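Tail spike protein gp49 (Pseudomonas phage LKA1, PDB 4RU4) forms the trimeric tailspike of the phage and cleaves the O-specific polysaccharide of Pseudomonas as a lyase, probably during entry into the host cell. Local coordinates at residues 132-137 / 148-153; 171-174 / 180-183. All blocks are in the same frame, centred on the assembly; numbering follows the deposited sequence.

Contact 1 (132-137 / 148-153)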
loop_
_atom_site.group_PDB
_atom_site.type_symbol
_atom_site.label_atom_id
_atom_site.label_comp_id
_atom_site.label_asym_id
_atom_site.label_seq_id
_atom_site.Cartn_x
_atom_site.Cartn_y
_atom_site.Cartn_z
ATOM N N LEU B 132 0.796 -4.346 -29.727
ATOM C CA LEU B 132 -0.481 -3.671 -29.544
ATOM C C LEU B 132 -1.218 -3.578 -30.866
ATOM O O LEU B 132 -2.067 -2.705 -31.051
ATOM C CB LEU B 132 -0.325 -2.281 -28.917
ATOM C CG LEU B 132 0.116 -2.295 -27.458
ATOM C CD1 LEU B 132 1.633 -2.137 -27.418
ATOM C CD2 LEU B 132 -0.576 -1.234 -26.599
ATOM N N THR B 133 -0.890 -4.489 -31.781
ATOM C CA THR B 133 -1.516 -4.510 -33.101
ATOM C C THR B 133 -1.919 -5.918 -33.524
ATOM O O THR B 133 -1.114 -6.850 -33.491
ATOM C CB THR B 133 -0.570 -3.944 -34.170
ATOM O OG1 THR B 133 -0.106 -2.659 -33.746
ATOM C CG2 THR B 133 -1.302 -3.804 -35.499
ATOM N N ILE B 134 -3.169 -6.049 -33.952
ATOM C CA ILE B 134 -3.728 -7.328 -34.325
ATOM C C ILE B 134 -4.267 -7.237 -35.750
ATOM O O ILE B 134 -5.033 -6.314 -36.073
ATOM C CB ILE B 134 -4.938 -7.689 -33.399
ATOM C CG1 ILE B 134 -4.541 -7.655 -31.922
ATOM C CG2 ILE B 134 -5.505 -9.040 -33.769
ATOM C CD1 ILE B 134 -3.472 -8.658 -31.542
ATOM N N ASP B 135 -3.881 -8.208 -36.579
ATOM C CA ASP B 135 -4.298 -8.270 -37.976
ATOM C C ASP B 135 -5.326 -9.382 -38.215
ATOM O O ASP B 135 -4.986 -10.571 -38.180
ATOM C CB ASP B 135 -3.080 -8.511 -38.887
ATOM C CG ASP B 135 -2.082 -7.369 -38.846
ATOM O OD1 ASP B 135 -2.511 -6.197 -38.709
ATOM O OD2 ASP B 135 -0.864 -7.645 -38.947
ATOM N N PHE B 136 -6.572 -8.987 -38.483
ATOM C CA PHE B 136 -7.658 -9.925 -38.705
ATOM C C PHE B 136 -7.717 -10.365 -40.157
ATOM O O PHE B 136 -7.396 -9.588 -41.066
ATOM C CB PHE B 136 -8.985 -9.289 -38.296
ATOM C CG PHE B 136 -9.205 -9.277 -36.804
ATOM C CD1 PHE B 136 -8.750 -8.219 -36.031
ATOM C CD2 PHE B 136 -9.855 -10.327 -36.184
ATOM C CE1 PHE B 136 -8.960 -8.200 -34.647
ATOM C CE2 PHE B 136 -10.058 -10.324 -34.799
ATOM C CZ PHE B 136 -9.586 -9.251 -34.035
ATOM N N ALA B 137 -8.120 -11.615 -40.368
ATOM C CA ALA B 137 -8.176 -12.191 -41.704
ATOM C C ALA B 137 -9.184 -11.492 -42.606
ATOM O O ALA B 137 -9.055 -11.530 -43.823
ATOM C CB ALA B 137 -8.488 -13.677 -41.625
ATOM N N PHE B 148 -12.447 -8.074 -26.753
ATOM C CA PHE B 148 -12.419 -9.414 -27.317
ATOM C C PHE B 148 -11.436 -10.298 -26.582
ATOM O O PHE B 148 -10.545 -9.803 -25.883
ATOM C CB PHE B 148 -12.165 -9.395 -28.836
ATOM C CG PHE B 148 -10.801 -8.846 -29.254
ATOM C CD1 PHE B 148 -9.708 -9.687 -29.367
ATOM C CD2 PHE B 148 -10.653 -7.505 -29.615
ATOM C CE1 PHE B 148 -8.488 -9.215 -29.788
ATOM C CE2 PHE B 148 -9.427 -7.011 -30.024
ATOM C CZ PHE B 148 -8.338 -7.874 -30.120
ATOM N N ILE B 149 -11.631 -11.603 -26.741
ATOM C CA ILE B 149 -10.773 -12.610 -26.147
ATOM C C ILE B 149 -10.051 -13.377 -27.248
ATOM O O ILE B 149 -10.677 -13.895 -28.186
ATOM C CB ILE B 149 -11.604 -13.647 -25.364
ATOM C CG1 ILE B 149 -12.273 -13.001 -24.156
ATOM C CG2 ILE B 149 -10.695 -14.819 -24.901
ATOM C CD1 ILE B 149 -13.374 -13.877 -23.525
ATOM N N ILE B 150 -8.728 -13.422 -27.152
ATOM C CA ILE B 150 -7.950 -14.366 -27.940
ATOM C C ILE B 150 -7.911 -15.656 -27.134
ATOM O O ILE B 150 -7.570 -15.622 -25.946
ATOM C CB ILE B 150 -6.523 -13.838 -28.114
ATOM C CG1 ILE B 150 -6.561 -12.466 -28.819
ATOM C CG2 ILE B 150 -5.627 -14.879 -28.829
ATOM C CD1 ILE B 150 -5.198 -11.762 -28.909
ATOM N N TYR B 151 -8.264 -16.787 -27.754
ATOM C CA TYR B 151 -8.347 -18.059 -27.027
ATOM C C TYR B 151 -7.643 -19.181 -27.760
ATOM O O TYR B 151 -7.868 -19.386 -28.952
ATOM C CB TYR B 151 -9.814 -18.443 -26.833
ATOM C CG TYR B 151 -10.057 -19.835 -26.288
ATOM C CD1 TYR B 151 -9.605 -20.191 -25.016
ATOM C CD2 TYR B 151 -10.786 -20.773 -27.023
ATOM C CE1 TYR B 151 -9.825 -21.459 -24.507
ATOM C CE2 TYR B 151 -11.033 -22.050 -26.513
ATOM C CZ TYR B 151 -10.555 -22.382 -25.259
ATOM O OH TYR B 151 -10.781 -23.625 -24.743
ATOM N N ASN B 152 -6.809 -19.913 -27.036
ATOM C CA ASN B 152 -6.158 -21.103 -27.576
ATOM C C ASN B 152 -6.827 -22.361 -27.012
ATOM O O ASN B 152 -6.675 -22.661 -25.831
ATOM C CB ASN B 152 -4.675 -21.078 -27.221
ATOM C CG ASN B 152 -3.899 -22.208 -27.893
ATOM O OD1 ASN B 152 -4.477 -23.229 -28.253
ATOM N ND2 ASN B 152 -2.590 -22.022 -28.064
ATOM N N PRO B 153 -7.568 -23.109 -27.850
ATOM C CA PRO B 153 -8.271 -24.284 -27.329
ATOM C C PRO B 153 -7.329 -25.427 -26.971
ATOM O O PRO B 153 -7.809 -26.414 -26.416
ATOM C CB PRO B 153 -9.162 -24.739 -28.508
ATOM C CG PRO B 153 -9.038 -23.681 -29.564
ATOM C CD PRO B 153 -7.763 -22.928 -29.297
#
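Strands 133-135 and 147-151 face each other without sharing a backbone hydrogen bond, their closest CA atoms, those of Ile134 and Ile150, standing 10.4 Å apart, so side chains alone bridge the gap. This is part of the hydrophobic core of the Ig-like domain that the tailspike chain carries beside its beta-helix. Phe136 and Phe148 form a T-shaped stack: the edge of the Phe136 ring points at a face of Phe148, with centroids 5.8 Å apart and planes at 76°. CZ of Phe136 lies over the face of Phe148, off toward the rim, 4.3 Å from CZ of Phe148. Phe148 reaches inward with CG between its backbone N and carbonyl carbon (chi1 64°). CG1 of Ile134 comes in at the edge of the same ring, near its plane, 4.2 Å from CZ of Phe148. Ile198 of strand 197-202 packs on both phenylalanines and on Ile150, and Ile124 covers Ile134 and Phe136. Ile150, its chain extended beyond CG1, meets Ile134 end to end, CD1 of the one 4.4 Å from CD1 of the other.

Contact 2 (171-174 / 180-183). With EDO (1,2-ethanediol), chain H.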
loop_
_atom_site.group_PDB
_atom_site.type_symbol
_atom_site.label_atom_id
_atom_site.label_comp_id
_atom_site.label_asym_id
_atom_site.label_seq_id
_atom_site.Cartn_x
_atom_site.Cartn_y
_atom_site.Cartn_z
ATOM N N CYS B 171 -8.520 -8.353 -24.751
ATOM C CA CYS B 171 -7.973 -7.160 -25.401
ATOM C C CYS B 171 -9.056 -6.096 -25.530
ATOM O O CYS B 171 -10.224 -6.416 -25.732
ATOM C CB CYS B 171 -7.451 -7.473 -26.800
ATOM S SG CYS B 171 -6.173 -8.712 -26.883
ATOM N N GLU B 172 -8.663 -4.837 -25.390
ATOM C CA GLU B 172 -9.618 -3.728 -25.442
ATOM C C GLU B 172 -9.256 -2.870 -26.663
ATOM O O GLU B 172 -8.126 -2.391 -26.776
ATOM C CB GLU B 172 -9.567 -2.927 -24.140
ATOM C CG GLU B 172 -10.650 -1.852 -24.022
ATOM C CD GLU B 172 -10.609 -1.087 -22.692
ATOM O OE1 GLU B 172 -10.157 -1.639 -21.637
ATOM O OE2 GLU B 172 -11.041 0.088 -22.718
ATOM N N VAL B 173 -10.202 -2.710 -27.581
ATOM C CA VAL B 173 -9.915 -2.064 -28.873
ATOM C C VAL B 173 -9.575 -0.570 -28.735
ATOM O O VAL B 173 -10.301 0.196 -28.081
ATOM C CB VAL B 173 -11.090 -2.303 -29.899
ATOM C CG1 VAL B 173 -10.828 -1.588 -31.243
ATOM C CG2 VAL B 173 -11.289 -3.814 -30.147
ATOM N N ARG B 174 -8.461 -0.167 -29.345
ATOM C CA ARG B 174 -8.103 1.231 -29.430
ATOM C C ARG B 174 -8.650 1.874 -30.698
ATOM O O ARG B 174 -9.269 2.935 -30.641
ATOM C CB ARG B 174 -6.580 1.407 -29.424
ATOM C CG ARG B 174 -6.178 2.856 -29.280
ATOM C CD ARG B 174 -4.675 2.993 -29.092
ATOM N NE ARG B 174 -3.959 3.005 -30.354
ATOM C CZ ARG B 174 -2.940 2.206 -30.660
ATOM N NH1 ARG B 174 -2.496 1.279 -29.795
ATOM N NH2 ARG B 174 -2.362 2.334 -31.850
ATOM N N THR B 180 -6.975 -4.117 -39.611
ATOM C CA THR B 180 -6.022 -3.933 -38.531
ATOM C C THR B 180 -6.678 -3.331 -37.300
ATOM O O THR B 180 -7.260 -2.247 -37.365
ATOM C CB THR B 180 -4.907 -2.992 -38.970
ATOM O OG1 THR B 180 -4.266 -3.537 -40.130
ATOM C CG2 THR B 180 -3.885 -2.817 -37.844
ATOM N N VAL B 181 -6.548 -4.021 -36.174
ATOM C CA VAL B 181 -7.110 -3.555 -34.914
ATOM C C VAL B 181 -5.991 -3.273 -33.893
ATOM O O VAL B 181 -5.198 -4.154 -33.527
ATOM C CB VAL B 181 -8.103 -4.592 -34.369
ATOM C CG1 VAL B 181 -8.597 -4.202 -32.971
ATOM C CG2 VAL B 181 -9.265 -4.760 -35.348
ATOM N N THR B 182 -5.902 -2.031 -33.445
ATOM C CA THR B 182 -4.914 -1.711 -32.431
ATOM C C THR B 182 -5.595 -1.811 -31.063
ATOM O O THR B 182 -6.809 -1.666 -30.954
ATOM C CB THR B 182 -4.262 -0.308 -32.639
ATOM O OG1 THR B 182 -5.275 0.709 -32.749
ATOM C CG2 THR B 182 -3.373 -0.288 -33.915
ATOM N N ILE B 183 -4.816 -2.064 -30.021
ATOM C CA ILE B 183 -5.416 -2.339 -28.715
ATOM C C ILE B 183 -4.805 -1.434 -27.661
ATOM O O ILE B 183 -3.734 -0.830 -27.885
ATOM C CB ILE B 183 -5.250 -3.823 -28.328
ATOM C CG1 ILE B 183 -3.756 -4.191 -28.205
ATOM C CG2 ILE B 183 -5.988 -4.712 -29.345
ATOM C CD1 ILE B 183 -3.479 -5.684 -28.044
HETATM C C1 EDO H . -11.534 2.502 -20.447
HETATM O O1 EDO H . -10.601 1.425 -20.299
HETATM C C2 EDO H . -12.381 2.632 -19.193
HETATM O O2 EDO H . -13.257 1.489 -19.139
HETATM O O HOH W 1 -4.449 3.013 -34.280
#
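Val173 and Ile183 pair across the beta hairpin of strands 168-177 and 180-183 as an antiparallel non-hydrogen-bonded pair, CA to CA 4.5 Å, but the short segments are strongly twisted, at 111° between their directions, and the two side chains diverge. The tight part is backbone and apolar: Arg174 N donates to Thr182 O at 2.8 Å, and CA of Ile183 makes a CH...O contact of 3.3 Å with Glu172 O. On the buried side CG1 of Val173 meets CG1 of Val181 at 3.8 Å, the two side chains crossing at about a right angle, while CG2 of Ile183 lies against CB of Cys171. The other side is polar and wetter. Bent at chi3 (85°), Arg174 lays a guanidinium face over CB of Thr182, 3.3 Å from NH2, and NH1 reaches Ile183 O weakly. A water bonds Thr182 OG1 and, weakly, Arg174 NH2. The stronger partner of this arginine is Asp321 of the second subunit. Glu172 extends away to an ethanediol, probably from the crystallisation liquor, OE2 to O1 2.8 Å, and to salt bridges with Arg184 and with Lys287 of the second subunit. In the sheet the hairpin is flanked by strand 147-151, beside 168-177, and strand 133-135, beside 180-183.

The centres of contacts 1 and 2 lie 9 Å apart, and the two come in series along the chain: both segments of contact 1 precede those of contact 2. All four segments belong to one Ig-like domain and to the same sheet, where strand 133-135 pairs with 180-183 and strand 147-151 with 168-177. The hairpin of contact 2 therefore joins the two strands that contact 1 brings face to face. Probable backbone hydrogen bonds tie them, Phe148 O to Cys171 N and Ile134 O to Val181 N, and Phe136 packs on Val181. The apolar side chains of both pack together, Phe148 of contact 1 touching Cys171, Val173 and Ile183 of contact 2, while Glu172 and Arg174 connect the domain to a neighbouring subunit of the trimer.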